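PDB 2HJP: phosphonopyruvate hydrolase from Variovorax sp., which hydrolyses phosphonopyruvate to pyruvate and phosphate, cleaving its phosphorus-carbon bond with the help of a divalent metal ion such as magnesium. Local coordinates for residues 45-48 and 53-56; 90-95 and 135-140; 143-148 and 179-184. All coordinates share one frame; numbering follows the deposited sequence.

Contact 1 of 3, residues 45-48 and 53-56; sequences ELSA and PDAN
An active-site loop of this PEP mutase family enzyme, between helices 43-49 and 60-71, meets the first of them where Ser-47 touches Asp-54, the residue inferred to be the nucleophile, and Pro-53. Ser-47 turns its CB toward the loop, and its CA lies 5.7 Å from the CA of Asp-54. The hydroxyl does the touching: Ser-47 OG rests 3.6 Å from Asp-54 CA and equally near Asp-54 CB, so it lies against the root of the aspartate and not its carboxylate, whose OD2 stays 4.1 Å from Ser-47 OG. Ser-47 CB packs 3.8 Å from Pro-53 O, beside the peptide that leads into the aspartate. With OG placed between the backbone N and the carbonyl carbon (chi1 60°), the serine hydroxyl reaches back into its own helix, where it is hydrogen-bonded chiefly to Gly-43 O, with Phe-44 O as a second acceptor. Asp-54 is the centre of an inverse gamma turn, closed by a weak bond from Ala-55 N to Pro-53 O of 3.1 Å. Gln-276 of a second subunit packs on Ser-47 and Pro-53, Tyr-94 of a third subunit on Pro-53. The Asp-54 side chain comes within about 4 Å, nearest atoms, of both the bound magnesium ion and phosphonopyruvate. With its hydroxyl engaged in the helix, the serine meets the aspartate by van der Waals contact, leaving the carboxylate probably directed toward metal and substrate.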
ATOM      1  N   GLU A  45      -8.603 -10.787 -13.951  1.00 14.91           N
ATOM      2  CA  GLU A  45      -7.305 -10.390 -14.524  1.00 14.57           C
ATOM      3  C   GLU A  45      -6.292  -9.949 -13.478  1.00 15.00           C
ATOM      4  O   GLU A  45      -5.142 -10.366 -13.543  1.00 12.89           O
ATOM      5  CB  GLU A  45      -7.436  -9.270 -15.524  1.00 15.23           C
ATOM      6  CG  GLU A  45      -8.015  -9.761 -16.876  1.00 17.98           C
ATOM      7  CD  GLU A  45      -7.225  -9.245 -18.059  1.00 17.03           C
ATOM      8  OE1 GLU A  45      -6.351  -8.363 -17.826  1.00 16.20           O
ATOM      9  OE2 GLU A  45      -7.480  -9.701 -19.195  1.00 14.52           O
ATOM     10  N   LEU A  46      -6.694  -9.117 -12.507  1.00 14.30           N
ATOM     11  CA  LEU A  46      -5.696  -8.688 -11.545  1.00 13.11           C
ATOM     12  C   LEU A  46      -5.270  -9.893 -10.664  1.00 12.90           C
ATOM     13  O   LEU A  46      -4.081 -10.075 -10.405  1.00 13.69           O
ATOM     14  CB  LEU A  46      -6.258  -7.558 -10.679  1.00 12.93           C
ATOM     15  CG  LEU A  46      -5.273  -6.950  -9.732  1.00 14.39           C
ATOM     16  CD1 LEU A  46      -4.108  -6.372 -10.485  1.00 15.25           C
ATOM     17  CD2 LEU A  46      -5.977  -5.894  -8.929  1.00 15.75           C
ATOM     18  N   SER A  47      -6.205 -10.724 -10.208  1.00 12.55           N
ATOM     19  CA  SER A  47      -5.773 -11.866  -9.396  1.00 13.42           C
ATOM     20  C   SER A  47      -4.915 -12.812 -10.265  1.00 13.28           C
ATOM     21  O   SER A  47      -3.954 -13.387  -9.799  1.00 14.33           O
ATOM     22  CB  SER A  47      -6.999 -12.619  -8.770  1.00 14.86           C
ATOM     23  OG  SER A  47      -7.778 -13.071  -9.859  1.00 17.87           O
ATOM     24  N   ALA A  48      -5.259 -12.991 -11.535  1.00 14.76           N
ATOM     25  CA  ALA A  48      -4.453 -13.891 -12.374  1.00 13.17           C
ATOM     26  C   ALA A  48      -3.029 -13.328 -12.475  1.00 13.80           C
ATOM     27  O   ALA A  48      -2.033 -14.082 -12.424  1.00 13.22           O
ATOM     28  CB  ALA A  48      -5.090 -14.043 -13.783  1.00 11.33           C
ATOM     29  N   PRO A  53      -6.015 -17.407  -7.107  1.00 16.58           N
ATOM     30  CA  PRO A  53      -7.353 -17.605  -7.655  1.00 16.73           C
ATOM     31  C   PRO A  53      -8.249 -16.396  -7.494  1.00 18.41           C
ATOM     32  O   PRO A  53      -8.030 -15.581  -6.599  1.00 18.58           O
ATOM     33  CB  PRO A  53      -7.915 -18.820  -6.871  1.00 16.53           C
ATOM     34  CG  PRO A  53      -6.662 -19.563  -6.401  1.00 16.28           C
ATOM     35  CD  PRO A  53      -5.710 -18.404  -6.062  1.00 17.63           C
ATOM     36  N   ASP A  54      -9.233 -16.295  -8.394  1.00 19.49           N
ATOM     37  CA  ASP A  54     -10.240 -15.227  -8.372  1.00 21.16           C
ATOM     38  C   ASP A  54     -11.340 -15.730  -7.373  1.00 23.69           C
ATOM     39  O   ASP A  54     -12.421 -16.097  -7.801  1.00 25.45           O
ATOM     40  CB  ASP A  54     -10.805 -15.050  -9.799  1.00 19.90           C
ATOM     41  CG  ASP A  54     -11.846 -13.923  -9.901  1.00 21.60           C
ATOM     42  OD1 ASP A  54     -12.702 -13.972 -10.835  1.00 22.22           O
ATOM     43  OD2 ASP A  54     -11.799 -13.005  -9.050  1.00 20.45           O
ATOM     44  N   ALA A  55     -11.030 -15.775  -6.077  1.00 24.96           N
ATOM     45  CA  ALA A  55     -11.949 -16.281  -5.070  1.00 28.40           C
ATOM     46  C   ALA A  55     -11.797 -15.402  -3.844  1.00 29.70           C
ATOM     47  O   ALA A  55     -11.623 -15.897  -2.724  1.00 29.90           O
ATOM     48  CB  ALA A  55     -11.584 -17.744  -4.717  1.00 29.11           C
ATOM     49  N   ASN A  56     -11.811 -14.091  -4.066  1.00 29.65           N
ATOM     50  CA  ASN A  56     -11.670 -13.111  -2.985  1.00 31.19           C
ATOM     51  C   ASN A  56     -10.392 -13.330  -2.165  1.00 30.55           C
ATOM     52  O   ASN A  56     -10.341 -13.108  -0.945  1.00 29.34           O
ATOM     53  CB  ASN A  56     -12.888 -13.129  -2.056  1.00 35.22           C
ATOM     54  CG  ASN A  56     -14.230 -13.289  -2.813  1.00 38.14           C
ATOM     55  OD1 ASN A  56     -14.801 -14.406  -2.928  1.00 43.28           O
ATOM     56  ND2 ASN A  56     -14.735 -12.191  -3.323  1.00 40.77           N
TER

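Contact 2 of 3, residues 90-95 and 135-140; sequences VNVHYV and QGKIAA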
ATOM      1  N   VAL A  90     -23.069  -2.642   4.752  1.00 18.15           N
ATOM      2  CA  VAL A  90     -22.313  -1.632   5.483  1.00 17.38           C
ATOM      3  C   VAL A  90     -20.920  -1.473   4.813  1.00 18.66           C
ATOM      4  O   VAL A  90     -20.486  -0.357   4.591  1.00 18.33           O
ATOM      5  CB  VAL A  90     -22.165  -2.006   6.944  1.00 20.45           C
ATOM      6  CG1 VAL A  90     -21.241  -0.989   7.656  1.00 17.45           C
ATOM      7  CG2 VAL A  90     -23.554  -2.047   7.617  1.00 19.10           C
ATOM      8  N   ASN A  91     -20.255  -2.578   4.471  1.00 16.44           N
ATOM      9  CA  ASN A  91     -18.952  -2.501   3.809  1.00 18.64           C
ATOM     10  C   ASN A  91     -19.167  -1.777   2.480  1.00 17.44           C
ATOM     11  O   ASN A  91     -18.386  -0.930   2.137  1.00 19.54           O
ATOM     12  CB  ASN A  91     -18.385  -3.912   3.543  1.00 18.45           C
ATOM     13  CG  ASN A  91     -18.059  -4.629   4.813  1.00 22.79           C
ATOM     14  OD1 ASN A  91     -17.037  -4.321   5.455  1.00 26.98           O
ATOM     15  ND2 ASN A  91     -18.911  -5.548   5.229  1.00 21.61           N
ATOM     16  N   VAL A  92     -20.244  -2.103   1.756  1.00 15.61           N
ATOM     17  CA  VAL A  92     -20.539  -1.439   0.470  1.00 17.01           C
ATOM     18  C   VAL A  92     -20.549   0.072   0.606  1.00 18.13           C
ATOM     19  O   VAL A  92     -19.918   0.820  -0.158  1.00 18.84           O
ATOM     20  CB  VAL A  92     -21.881  -1.928  -0.126  1.00 16.41           C
ATOM     21  CG1 VAL A  92     -22.255  -1.091  -1.367  1.00 15.51           C
ATOM     22  CG2 VAL A  92     -21.769  -3.387  -0.491  1.00 15.40           C
ATOM     23  N   HIS A  93     -21.232   0.535   1.626  1.00 17.82           N
ATOM     24  CA  HIS A  93     -21.294   1.981   1.917  1.00 18.73           C
ATOM     25  C   HIS A  93     -19.970   2.655   2.111  1.00 16.81           C
ATOM     26  O   HIS A  93     -19.777   3.803   1.710  1.00 15.17           O
ATOM     27  CB  HIS A  93     -22.130   2.184   3.188  1.00 20.20           C
ATOM     28  CG  HIS A  93     -22.527   3.593   3.396  1.00 22.90           C
ATOM     29  ND1 HIS A  93     -23.697   4.111   2.890  1.00 25.85           N
ATOM     30  CD2 HIS A  93     -21.920   4.593   4.062  1.00 25.77           C
ATOM     31  CE1 HIS A  93     -23.791   5.373   3.254  1.00 26.21           C
ATOM     32  NE2 HIS A  93     -22.733   5.690   3.967  1.00 25.71           N
ATOM     33  N   TYR A  94     -19.035   1.935   2.722  1.00 18.63           N
ATOM     34  CA  TYR A  94     -17.716   2.467   2.983  1.00 19.35           C
ATOM     35  C   TYR A  94     -16.777   2.278   1.794  1.00 19.20           C
ATOM     36  O   TYR A  94     -15.874   3.065   1.589  1.00 20.39           O
ATOM     37  CB  TYR A  94     -17.074   1.811   4.244  1.00 19.26           C
ATOM     38  CG  TYR A  94     -17.667   2.341   5.552  1.00 22.86           C
ATOM     39  CD1 TYR A  94     -17.172   3.508   6.149  1.00 23.77           C
ATOM     40  CD2 TYR A  94     -18.730   1.705   6.152  1.00 22.27           C
ATOM     41  CE1 TYR A  94     -17.752   4.035   7.349  1.00 27.31           C
ATOM     42  CE2 TYR A  94     -19.325   2.214   7.360  1.00 28.17           C
ATOM     43  CZ  TYR A  94     -18.823   3.385   7.950  1.00 27.76           C
ATOM     44  OH  TYR A  94     -19.415   3.912   9.097  1.00 30.37           O
ATOM     45  N   VAL A  95     -17.011   1.238   1.025  1.00 17.45           N
ATOM     46  CA  VAL A  95     -16.175   0.906  -0.085  1.00 18.72           C
ATOM     47  C   VAL A  95     -16.452   1.721  -1.357  1.00 18.15           C
ATOM     48  O   VAL A  95     -15.541   2.163  -1.975  1.00 17.23           O
ATOM     49  CB  VAL A  95     -16.348  -0.636  -0.368  1.00 21.22           C
ATOM     50  CG1 VAL A  95     -16.174  -0.926  -1.773  1.00 24.27           C
ATOM     51  CG2 VAL A  95     -15.321  -1.381   0.422  1.00 23.95           C
ATOM     52  N   GLN A 135     -30.724  -6.164  -2.539  1.00 18.84           N
ATOM     53  CA  GLN A 135     -31.379  -4.888  -2.765  1.00 18.61           C
ATOM     54  C   GLN A 135     -30.807  -3.911  -1.787  1.00 17.74           C
ATOM     55  O   GLN A 135     -30.551  -2.776  -2.183  1.00 18.33           O
ATOM     56  CB  GLN A 135     -32.888  -4.991  -2.581  1.00 20.17           C
ATOM     57  CG  GLN A 135     -33.624  -5.656  -3.779  1.00 18.48           C
ATOM     58  CD  GLN A 135     -35.141  -5.564  -3.596  1.00 23.05           C
ATOM     59  OE1 GLN A 135     -35.885  -4.984  -4.424  1.00 24.25           O
ATOM     60  NE2 GLN A 135     -35.601  -6.129  -2.500  1.00 18.96           N
ATOM     61  N   GLY A 136     -30.597  -4.331  -0.525  1.00 18.90           N
ATOM     62  CA  GLY A 136     -29.983  -3.417   0.459  1.00 19.33           C
ATOM     63  C   GLY A 136     -28.560  -2.964   0.042  1.00 18.82           C
ATOM     64  O   GLY A 136     -28.136  -1.809   0.224  1.00 19.61           O
ATOM     65  N   LYS A 137     -27.787  -3.913  -0.464  1.00 17.89           N
ATOM     66  CA  LYS A 137     -26.420  -3.604  -0.922  1.00 18.74           C
ATOM     67  C   LYS A 137     -26.365  -2.607  -2.100  1.00 16.98           C
ATOM     68  O   LYS A 137     -25.552  -1.685  -2.147  1.00 17.77           O
ATOM     69  CB  LYS A 137     -25.736  -4.930  -1.250  1.00 16.99           C
ATOM     70  CG  LYS A 137     -25.436  -5.724   0.053  1.00 17.32           C
ATOM     71  CD  LYS A 137     -24.980  -7.136  -0.251  1.00 21.02           C
ATOM     72  CE  LYS A 137     -23.547  -7.134  -0.755  1.00 20.48           C
ATOM     73  NZ  LYS A 137     -22.872  -8.502  -0.655  1.00 18.07           N
ATOM     74  N   ILE A 138     -27.246  -2.790  -3.049  1.00 17.89           N
ATOM     75  CA  ILE A 138     -27.301  -1.888  -4.195  1.00 17.51           C
ATOM     76  C   ILE A 138     -27.781  -0.511  -3.718  1.00 16.72           C
ATOM     77  O   ILE A 138     -27.228   0.512  -4.125  1.00 17.40           O
ATOM     78  CB  ILE A 138     -28.330  -2.458  -5.216  1.00 18.63           C
ATOM     79  CG1 ILE A 138     -27.689  -3.672  -5.901  1.00 19.68           C
ATOM     80  CG2 ILE A 138     -28.763  -1.383  -6.251  1.00 18.89           C
ATOM     81  CD1 ILE A 138     -26.426  -3.419  -6.769  1.00 21.90           C
ATOM     82  N   ALA A 139     -28.818  -0.478  -2.859  1.00 17.77           N
ATOM     83  CA  ALA A 139     -29.321   0.817  -2.347  1.00 16.60           C
ATOM     84  C   ALA A 139     -28.201   1.521  -1.552  1.00 18.33           C
ATOM     85  O   ALA A 139     -28.061   2.750  -1.623  1.00 19.40           O
ATOM     86  CB  ALA A 139     -30.582   0.603  -1.447  1.00 17.38           C
ATOM     87  N   ALA A 140     -27.414   0.746  -0.783  1.00 18.48           N
ATOM     88  CA  ALA A 140     -26.268   1.339  -0.037  1.00 16.36           C
ATOM     89  C   ALA A 140     -25.247   1.940  -1.033  1.00 17.56           C
ATOM     90  O   ALA A 140     -24.654   3.008  -0.752  1.00 17.07           O
ATOM     91  CB  ALA A 140     -25.553   0.266   0.846  1.00 15.90           C
TER
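Val-92 is the side chain that helix 89-102 sends toward helix 131-144, and it lands between Lys-137 and Ala-140, residues one turn apart. Its CB is 4.2 Å from Lys-137 O. From there the two methyls part. Val-92 CG1, anti to its own backbone N (chi1 173°), sits 3.4 Å from Lys-137 O, a close approach of a methyl to a helix carbonyl. The same CG1 meets the methyl of Ala-140, with CG1 and Ala-140 CB 4.2 Å apart. Val-92 CG2 turns instead to the lysine chain and touches Lys-137 CE at 4.2 Å; the two side chains cross at about a right angle. The lysine bends at its third torsion, and its NZ is hydrogen-bonded to the carbonyls of Thr-84 and Gly-87, so its aliphatic part packs on the valine while the ammonium is held by the loop before helix 89-102. His-93 borders the contact, its ND1 3.9 Å from Ala-140 O in an oblique approach; this buried nitrogen has no hydrogen-bonding partner in the model. The small side chain of Ala-140 goes with an axis separation of 8.4 Å, and the helix segments run nearly parallel, crossing at -20°. They are neighbouring outer helices of the TIM barrel: Met-109 of strand 106-110 packs beneath both Val-92 and Lys-137, while Val-284 of a fourth subunit packs on His-93.

Contact 3 of 3, residues 143-148 and 179-184; sequences AARADR and GADAIL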
ATOM      1  N   ALA A 143     -26.722   5.082  -2.501  1.00 19.80           N
ATOM      2  CA  ALA A 143     -26.777   6.116  -1.429  1.00 18.49           C
ATOM      3  C   ALA A 143     -25.342   6.684  -1.180  1.00 19.73           C
ATOM      4  O   ALA A 143     -25.153   7.884  -0.926  1.00 17.74           O
ATOM      5  CB  ALA A 143     -27.292   5.481  -0.078  1.00 17.98           C
ATOM      6  N   ALA A 144     -24.339   5.817  -1.238  1.00 18.02           N
ATOM      7  CA  ALA A 144     -22.958   6.226  -0.958  1.00 19.13           C
ATOM      8  C   ALA A 144     -22.246   7.047  -2.047  1.00 20.27           C
ATOM      9  O   ALA A 144     -21.325   7.801  -1.739  1.00 21.75           O
ATOM     10  CB  ALA A 144     -22.110   4.969  -0.609  1.00 17.16           C
ATOM     11  N   ARG A 145     -22.658   6.924  -3.305  1.00 20.14           N
ATOM     12  CA  ARG A 145     -21.993   7.654  -4.368  1.00 20.56           C
ATOM     13  C   ARG A 145     -22.241   9.160  -4.243  1.00 21.07           C
ATOM     14  O   ARG A 145     -23.316   9.561  -3.810  1.00 20.29           O
ATOM     15  CB  ARG A 145     -22.464   7.166  -5.766  1.00 21.23           C
ATOM     16  CG  ARG A 145     -23.727   7.721  -6.278  1.00 22.85           C
ATOM     17  CD  ARG A 145     -24.243   7.202  -7.694  1.00 21.80           C
ATOM     18  NE  ARG A 145     -25.723   7.114  -7.632  1.00 22.73           N
ATOM     19  CZ  ARG A 145     -26.488   6.400  -8.461  1.00 23.82           C
ATOM     20  NH1 ARG A 145     -25.957   5.683  -9.474  1.00 20.99           N
ATOM     21  NH2 ARG A 145     -27.798   6.338  -8.231  1.00 21.54           N
ATOM     22  N   ALA A 146     -21.248   9.964  -4.600  1.00 20.16           N
ATOM     23  CA  ALA A 146     -21.371  11.430  -4.535  1.00 21.37           C
ATOM     24  C   ALA A 146     -21.905  11.975  -5.833  1.00 22.49           C
ATOM     25  O   ALA A 146     -22.854  12.766  -5.841  1.00 22.95           O
ATOM     26  CB  ALA A 146     -20.006  12.110  -4.241  1.00 20.98           C
ATOM     27  N   ASP A 147     -21.301  11.585  -6.948  1.00 21.22           N
ATOM     28  CA  ASP A 147     -21.731  12.104  -8.233  1.00 21.28           C
ATOM     29  C   ASP A 147     -22.890  11.215  -8.749  1.00 22.48           C
ATOM     30  O   ASP A 147     -22.672  10.043  -8.936  1.00 23.50           O
ATOM     31  CB  ASP A 147     -20.499  12.076  -9.183  1.00 22.79           C
ATOM     32  CG  ASP A 147     -20.841  12.414 -10.620  1.00 22.00           C
ATOM     33  OD1 ASP A 147     -22.015  12.662 -10.928  1.00 23.76           O
ATOM     34  OD2 ASP A 147     -19.923  12.432 -11.457  1.00 24.79           O
ATOM     35  N   ARG A 148     -24.108  11.742  -8.992  1.00 21.13           N
ATOM     36  CA  ARG A 148     -25.180  10.882  -9.468  1.00 22.23           C
ATOM     37  C   ARG A 148     -24.871  10.174 -10.796  1.00 22.78           C
ATOM     38  O   ARG A 148     -25.512   9.163 -11.103  1.00 21.76           O
ATOM     39  CB  ARG A 148     -26.545  11.653  -9.576  1.00 23.57           C
ATOM     40  N   GLY A 179     -32.279   0.486  -7.375  1.00 19.46           N
ATOM     41  CA  GLY A 179     -31.370   1.530  -7.817  1.00 20.56           C
ATOM     42  C   GLY A 179     -30.284   1.168  -8.811  1.00 19.05           C
ATOM     43  O   GLY A 179     -29.585   2.061  -9.285  1.00 18.48           O
ATOM     44  N   ALA A 180     -30.152  -0.107  -9.184  1.00 19.77           N
ATOM     45  CA  ALA A 180     -29.118  -0.424 -10.193  1.00 19.20           C
ATOM     46  C   ALA A 180     -29.315   0.327 -11.528  1.00 18.66           C
ATOM     47  O   ALA A 180     -30.435   0.461 -12.045  1.00 18.87           O
ATOM     48  CB  ALA A 180     -29.046  -1.927 -10.417  1.00 18.07           C
ATOM     49  N   ASP A 181     -28.218   0.856 -12.097  1.00 16.69           N
ATOM     50  CA  ASP A 181     -28.323   1.599 -13.345  1.00 16.04           C
ATOM     51  C   ASP A 181     -28.257   0.672 -14.502  1.00 17.47           C
ATOM     52  O   ASP A 181     -28.558   1.081 -15.632  1.00 16.78           O
ATOM     53  CB  ASP A 181     -27.165   2.612 -13.427  1.00 18.73           C
ATOM     54  CG  ASP A 181     -27.259   3.686 -12.319  1.00 21.75           C
ATOM     55  OD1 ASP A 181     -28.204   4.485 -12.405  1.00 19.75           O
ATOM     56  OD2 ASP A 181     -26.434   3.696 -11.360  1.00 18.58           O
ATOM     57  N   ALA A 182     -27.805  -0.557 -14.231  1.00 16.10           N
ATOM     58  CA  ALA A 182     -27.714  -1.574 -15.298  1.00 20.29           C
ATOM     59  C   ALA A 182     -27.634  -2.946 -14.705  1.00 20.00           C
ATOM     60  O   ALA A 182     -27.297  -3.078 -13.533  1.00 20.99           O
ATOM     61  CB  ALA A 182     -26.521  -1.301 -16.193  1.00 20.51           C
ATOM     62  N   ILE A 183     -27.967  -3.969 -15.492  1.00 18.78           N
ATOM     63  CA  ILE A 183     -27.937  -5.317 -14.998  1.00 18.89           C
ATOM     64  C   ILE A 183     -27.006  -6.187 -15.860  1.00 18.75           C
ATOM     65  O   ILE A 183     -27.191  -6.310 -17.089  1.00 17.75           O
ATOM     66  CB  ILE A 183     -29.352  -5.901 -15.006  1.00 21.35           C
ATOM     67  CG1 ILE A 183     -30.311  -4.968 -14.206  1.00 22.73           C
ATOM     68  CG2 ILE A 183     -29.276  -7.311 -14.503  1.00 18.65           C
ATOM     69  CD1 ILE A 183     -31.550  -5.562 -13.667  1.00 35.83           C
ATOM     70  N   LEU A 184     -25.991  -6.749 -15.223  1.00 16.08           N
ATOM     71  CA  LEU A 184     -25.055  -7.585 -15.937  1.00 16.59           C
ATOM     72  C   LEU A 184     -25.583  -8.993 -15.677  1.00 17.57           C
ATOM     73  O   LEU A 184     -25.611  -9.426 -14.540  1.00 16.64           O
ATOM     74  CB  LEU A 184     -23.640  -7.413 -15.357  1.00 16.73           C
ATOM     75  CG  LEU A 184     -22.517  -8.088 -16.205  1.00 17.30           C
ATOM     76  CD1 LEU A 184     -21.089  -7.542 -15.755  1.00 16.42           C
ATOM     77  CD2 LEU A 184     -22.700  -9.675 -16.109  1.00 16.31           C
TER
HETATM   78  O   HOH W   1     -29.366   4.856  -9.863  1.00 25.51           O
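A salt bridge joins Arg-145, the first residue past the end of helix 131-144, to Asp-181, on the way into the next barrel strand but one. Arg-145 NH1 donates to Asp-181 OD2 over 2.8 Å, with a bent N-H...O angle of 139°. The oxygen receives it on its syn lone pair and lies close to the guanidinium plane, although the guanidinium and carboxylate planes are turned 43° apart. The side chains come from opposite directions, and the arginine chain bends at its third torsion (chi3 143°) on the way to the carboxylate.

A water adds a second link. It accepts from Arg-145 NH2 at 2.7 Å and donates to Asp-181 OD1 at 2.8 Å and to Gly-179 O at 2.9 Å, tying the arginine to the Schellman turn that ends helix 165-177.

Both charges have further partners. Arg-145 NH1 also bonds to Phe-150 O, while Asp-181 OD2 accepts from Val-152 N and OD1 pairs with Arg-8. With an alanine here instead of Asp-181, Arg-145 and Arg-8 would probably lose the carboxylate they share, and Val-152 N its acceptor. The two arginines thus converge on the aspartate, one at each oxygen, and it probably balances their charge while joining the helix end, the Gly-179 turn and strand 151-156, at the surface and away from the substrate and metal site.

How the contacts relate
The three contacts follow one another along the chain, each closing before the next opens, and all belong to the eight-stranded parallel TIM barrel. Contact 1 lies apart, its centre about 22 Å from that of contact 2 and about 25 Å from that of contact 3, and it is the one at the substrate and magnesium site. Contacts 2 and 3 are neighbours, with centres about 10 Å apart. Both use helix 131-144 and touch where Ile-138 packs on Gly-179 and Ala-180, and Ala-144 on His-93. Contact 2 pairs neighbouring outer helices, and contact 3 ties the second to the turn leading into the sixth strand. Contacts 1 and 2 also touch the third subunit of the tetramer.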